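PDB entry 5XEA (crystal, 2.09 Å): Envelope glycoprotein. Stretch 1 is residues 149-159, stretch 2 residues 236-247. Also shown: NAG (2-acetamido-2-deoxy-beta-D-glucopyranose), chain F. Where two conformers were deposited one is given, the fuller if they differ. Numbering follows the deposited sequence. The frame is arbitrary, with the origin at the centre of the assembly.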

# COMPACT_ATOMS: atom_id res chain seq x y z
N VAL B 149 -4.68 -1.16 20.08
CA VAL B 149 -5.16 -1.33 18.72
C VAL B 149 -5.77 -0.01 18.24
O VAL B 149 -6.45 0.68 19.01
CB VAL B 149 -6.18 -2.48 18.62
CG1 VAL B 149 -5.52 -3.86 18.97
CG2 VAL B 149 -7.38 -2.19 19.49
N PHE B 150 -5.54 0.33 16.98
CA PHE B 150 -6.12 1.56 16.46
C PHE B 150 -7.62 1.37 16.24
O PHE B 150 -8.14 0.24 16.25
CB PHE B 150 -5.44 2.02 15.16
CG PHE B 150 -5.57 1.03 14.00
CD1 PHE B 150 -6.68 1.04 13.17
CD2 PHE B 150 -4.55 0.13 13.73
CE1 PHE B 150 -6.78 0.14 12.12
CE2 PHE B 150 -4.63 -0.75 12.68
CZ PHE B 150 -5.74 -0.75 11.87
N PHE B 151 -8.33 2.48 16.03
CA PHE B 151 -9.77 2.44 15.89
C PHE B 151 -10.20 3.56 14.96
O PHE B 151 -9.38 4.38 14.53
CB PHE B 151 -10.47 2.54 17.25
CG PHE B 151 -10.19 3.85 17.98
CD1 PHE B 151 -11.01 4.94 17.81
CD2 PHE B 151 -9.08 3.97 18.80
CE1 PHE B 151 -10.74 6.15 18.46
CE2 PHE B 151 -8.80 5.15 19.45
CZ PHE B 151 -9.63 6.25 19.28
N ASN B 152 -11.49 3.57 14.61
CA ASN B 152 -12.12 4.67 13.90
C ASN B 152 -13.17 5.31 14.80
O ASN B 152 -13.61 4.71 15.79
CB ASN B 152 -12.80 4.20 12.61
CG ASN B 152 -11.81 3.88 11.50
OD1 ASN B 152 -10.69 4.41 11.46
ND2 ASN B 152 -12.23 3.00 10.60
N LEU B 153 -13.56 6.53 14.45
CA LEU B 153 -14.80 7.10 14.96
C LEU B 153 -15.86 6.99 13.87
O LEU B 153 -15.54 6.86 12.69
CB LEU B 153 -14.63 8.56 15.39
CG LEU B 153 -13.79 8.89 16.63
CD1 LEU B 153 -13.86 10.40 16.90
CD2 LEU B 153 -14.22 8.07 17.84
N GLN B 154 -17.12 7.06 14.27
CA GLN B 154 -18.19 6.82 13.32
C GLN B 154 -19.48 7.43 13.85
O GLN B 154 -19.77 7.35 15.04
CB GLN B 154 -18.37 5.32 13.07
CG GLN B 154 -19.46 4.97 12.07
CD GLN B 154 -19.43 3.50 11.66
OE1 GLN B 154 -18.38 2.94 11.34
NE2 GLN B 154 -20.60 2.87 11.66
N TRP B 155 -20.25 8.02 12.94
CA TRP B 155 -21.57 8.54 13.27
C TRP B 155 -22.56 7.39 13.31
O TRP B 155 -22.72 6.68 12.32
CB TRP B 155 -22.04 9.56 12.24
CG TRP B 155 -21.40 10.90 12.30
CD1 TRP B 155 -20.46 11.38 11.47
CD2 TRP B 155 -21.72 11.96 13.21
NE1 TRP B 155 -20.13 12.66 11.81
CE2 TRP B 155 -20.90 13.05 12.87
CE3 TRP B 155 -22.62 12.10 14.28
CZ2 TRP B 155 -20.94 14.27 13.57
CZ3 TRP B 155 -22.65 13.30 14.97
CH2 TRP B 155 -21.82 14.37 14.61
N VAL B 156 -23.24 7.23 14.44
CA VAL B 156 -24.33 6.26 14.58
C VAL B 156 -25.55 7.00 15.12
O VAL B 156 -25.55 7.43 16.28
CB VAL B 156 -23.96 5.08 15.50
CG1 VAL B 156 -25.12 4.11 15.58
CG2 VAL B 156 -22.71 4.38 15.00
N LYS B 157 -26.58 7.13 14.29
CA LYS B 157 -27.84 7.79 14.64
C LYS B 157 -27.59 9.10 15.39
O LYS B 157 -28.04 9.31 16.52
CB LYS B 157 -28.74 6.84 15.45
CG LYS B 157 -29.65 5.99 14.56
CD LYS B 157 -30.46 4.97 15.35
CE LYS B 157 -29.84 3.58 15.29
NZ LYS B 157 -30.85 2.51 15.06
N ASN B 158 -26.83 9.98 14.73
CA ASN B 158 -26.59 11.36 15.13
C ASN B 158 -25.69 11.49 16.36
O ASN B 158 -25.66 12.56 16.98
CB ASN B 158 -27.91 12.11 15.37
CG ASN B 158 -28.87 11.94 14.22
OD1 ASN B 158 -28.52 12.19 13.07
ND2 ASN B 158 -30.09 11.49 14.52
N GLU B 159 -24.94 10.44 16.71
CA GLU B 159 -23.91 10.58 17.74
C GLU B 159 -22.62 9.89 17.29
O GLU B 159 -22.64 8.92 16.53
CB GLU B 159 -24.37 10.02 19.10
CG GLU B 159 -23.41 10.31 20.27
CD GLU B 159 -22.77 11.71 20.21
OE1 GLU B 159 -23.48 12.71 19.96
OE2 GLU B 159 -21.53 11.81 20.41
N HIS B 236 -22.65 15.75 4.63
CA HIS B 236 -22.42 16.77 5.63
C HIS B 236 -21.98 16.17 6.96
O HIS B 236 -21.26 16.81 7.73
CB HIS B 236 -23.67 17.62 5.83
CG HIS B 236 -24.71 16.99 6.71
ND1 HIS B 236 -25.64 16.10 6.24
CD2 HIS B 236 -24.97 17.15 8.03
CE1 HIS B 236 -26.42 15.72 7.24
NE2 HIS B 236 -26.04 16.34 8.33
N GLN B 237 -22.38 14.93 7.23
CA GLN B 237 -22.07 14.24 8.47
C GLN B 237 -21.14 13.08 8.11
O GLN B 237 -21.55 12.11 7.47
CB GLN B 237 -23.36 13.75 9.12
CG GLN B 237 -23.25 13.32 10.54
CD GLN B 237 -24.60 13.28 11.21
OE1 GLN B 237 -25.19 14.33 11.47
NE2 GLN B 237 -25.10 12.08 11.47
N PHE B 238 -19.89 13.18 8.54
CA PHE B 238 -18.80 12.50 7.85
C PHE B 238 -17.70 12.15 8.84
O PHE B 238 -17.42 12.92 9.76
CB PHE B 238 -18.28 13.43 6.73
CG PHE B 238 -17.15 12.86 5.94
CD1 PHE B 238 -17.39 11.92 4.94
CD2 PHE B 238 -15.85 13.27 6.18
CE1 PHE B 238 -16.34 11.38 4.21
CE2 PHE B 238 -14.80 12.74 5.45
CZ PHE B 238 -15.04 11.78 4.46
N CYS B 239 -17.08 10.99 8.67
CA CYS B 239 -15.96 10.61 9.52
C CYS B 239 -14.78 10.18 8.66
O CYS B 239 -14.94 9.67 7.55
CB CYS B 239 -16.33 9.49 10.51
SG CYS B 239 -17.73 9.88 11.62
N HIS B 240 -13.58 10.43 9.18
CA HIS B 240 -12.36 9.93 8.57
C HIS B 240 -11.43 9.47 9.69
O HIS B 240 -10.96 10.30 10.48
CB HIS B 240 -11.68 10.98 7.69
CG HIS B 240 -10.43 10.47 7.04
ND1 HIS B 240 -9.17 10.76 7.53
CD2 HIS B 240 -10.24 9.65 5.99
CE1 HIS B 240 -8.26 10.16 6.79
NE2 HIS B 240 -8.89 9.47 5.85
N GLN B 241 -11.17 8.16 9.75
CA GLN B 241 -10.32 7.57 10.77
C GLN B 241 -10.71 8.04 12.17
O GLN B 241 -11.85 7.81 12.59
CB GLN B 241 -8.85 7.85 10.45
CG GLN B 241 -8.48 7.23 9.08
CD GLN B 241 -7.00 7.10 8.80
OE1 GLN B 241 -6.16 7.68 9.49
NE2 GLN B 241 -6.66 6.30 7.78
N TYR B 242 -9.80 8.70 12.87
CA TYR B 242 -10.00 9.13 14.26
C TYR B 242 -10.87 10.37 14.42
O TYR B 242 -10.97 10.87 15.54
CB TYR B 242 -8.66 9.40 14.94
CG TYR B 242 -7.70 8.26 14.90
CD1 TYR B 242 -7.92 7.11 15.67
CD2 TYR B 242 -6.56 8.31 14.11
CE1 TYR B 242 -7.02 6.03 15.64
CE2 TYR B 242 -5.66 7.26 14.07
CZ TYR B 242 -5.89 6.12 14.83
OH TYR B 242 -4.98 5.10 14.77
N ALA B 243 -11.46 10.92 13.36
CA ALA B 243 -12.19 12.18 13.46
C ALA B 243 -13.56 12.06 12.79
O ALA B 243 -13.69 11.44 11.73
CB ALA B 243 -11.41 13.33 12.81
N CYS B 244 -14.57 12.65 13.42
CA CYS B 244 -15.87 12.83 12.79
C CYS B 244 -16.15 14.32 12.63
O CYS B 244 -15.73 15.14 13.45
CB CYS B 244 -16.99 12.18 13.57
SG CYS B 244 -16.97 10.36 13.45
N TYR B 245 -16.87 14.65 11.57
CA TYR B 245 -17.19 16.03 11.23
C TYR B 245 -18.68 16.17 11.03
O TYR B 245 -19.36 15.24 10.57
CB TYR B 245 -16.45 16.49 9.96
CG TYR B 245 -14.95 16.43 10.08
CD1 TYR B 245 -14.22 17.54 10.48
CD2 TYR B 245 -14.25 15.26 9.79
CE1 TYR B 245 -12.85 17.49 10.60
CE2 TYR B 245 -12.88 15.21 9.90
CZ TYR B 245 -12.18 16.32 10.30
OH TYR B 245 -10.82 16.26 10.41
N ASN B 246 -19.19 17.34 11.40
CA ASN B 246 -20.56 17.75 11.08
C ASN B 246 -20.44 19.13 10.43
O ASN B 246 -20.22 20.13 11.12
CB ASN B 246 -21.45 17.77 12.31
CG ASN B 246 -22.89 18.07 11.97
OD1 ASN B 246 -23.40 17.66 10.93
ND2 ASN B 246 -23.57 18.79 12.86
N PHE B 247 -20.54 19.16 9.11
CA PHE B 247 -20.44 20.39 8.33
C PHE B 247 -21.81 21.05 8.26
O PHE B 247 -22.81 20.37 8.02
CB PHE B 247 -19.94 20.11 6.91
CG PHE B 247 -18.49 19.71 6.83
CD1 PHE B 247 -17.52 20.65 6.55
CD2 PHE B 247 -18.11 18.39 7.02
CE1 PHE B 247 -16.19 20.29 6.47
CE2 PHE B 247 -16.78 18.03 6.94
CZ PHE B 247 -15.82 18.98 6.67
C1 NAG F . -24.95 19.15 12.64
C2 NAG F . -25.85 18.59 13.74
C3 NAG F . -27.28 19.09 13.56
C4 NAG F . -27.31 20.61 13.45
C5 NAG F . -26.35 21.08 12.37
C6 NAG F . -26.22 22.58 12.31
C7 NAG F . -25.63 16.43 14.88
C8 NAG F . -25.65 14.94 14.73
N2 NAG F . -25.82 17.14 13.77
O3 NAG F . -28.05 18.62 14.66
O4 NAG F . -28.61 21.07 13.11
O5 NAG F . -25.03 20.57 12.62
O6 NAG F . -25.45 23.08 13.40
O7 NAG F . -25.44 16.97 15.97

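How do the two backbones meet? Stretch 2 folds back on itself as a hairpin: strand 237-240 runs out, a type II' turn from His 240 to Ala 243 reverses the chain, and strand 243-247 returns. The strand of stretch 1 that ends at Val 156 lies against this hairpin, nearly antiparallel to 237-240 (165°) with the axes 6.5 Å apart at closest approach, and at 32° to 243-247, with those axes 6.1 Å apart at closest approach. These separations exceed normal sheet spacing, and a single backbone hydrogen bond joins the stretches: Leu 153 N donates to Gln 241 O at 2.8 Å, almost linear at 171°. Beside it, Asn 152 CA approaches Gln 241 O at 3.4 Å in a CA-H...O contact. Elsewhere the contact is left to side chains.

Why does Trp 155 cover so much of the hairpin? Its CA-to-CB bond points toward stretch 2, and chi1 of -75° (m) with chi2 of 104° lays the indole across both strands. In this pose Trp 155 NE1 reaches the paired backbones, donating to Tyr 245 O at 3.0 Å and weakly to Phe 238 O, 3.4 Å from NE1. Both carbonyls also accept hydrogen bonds within the hairpin, so the indole adds to an existing ladder. The two faces of the ring are occupied as well. Gln 237, extended with chi1 and chi2 both t, brings its CG 3.2 Å from the centroid of the five-membered ring of Trp 155, only 6° off the normal, a CH-pi contact. Over the opposite face, Cys 244 SG stands 4.4 Å from the same Trp 155 centroid.

What does the disulfide contribute? Cys 239 and Cys 244, both m at chi1 and both pointing toward stretch 1, join SG to SG at 2.0 Å, tying the two hairpin strands together and presenting a polarizable sulfur surface. Cys 239 SG lies obliquely to the indole, 3.1 Å from Trp 155 CD1, while Cys 244 SG packs 3.5 Å from Leu 153 CB. Leu 153, m at chi1 and t at chi2, has its CA-to-CB bond pointing toward stretch 2, and its CD1 comes 3.2 Å from Tyr 242 O in the turn.

How does Tyr 242 reach stretch 1 when its CA-to-CB bond points away? With chi1 at -56° (m) and chi2 at -71°, the ring swings back so that its end comes nearer. Its edge meets the face of Phe 151, with centroids 5.3 Å apart and planes at 79°, the arrangement in which ring hydrogens face pi electrons. Phe 151 has chi1 of 62° (p), and although its CB points sideways, the end of its ring comes nearer to stretch 2. Farther along, Tyr 242 OH lies 3.1 Å from Phe 150 CB.

Where does the sugar fit? Asn 246, t at chi1, is bonded from ND2 to C1 of the NAG at 1.4 Å. The acetamido methyl C8 of the NAG then sits 3.4 Å from Trp 155 CZ3 and 3.3 Å from Gln 237 OE1, so the glycan touches both stretches.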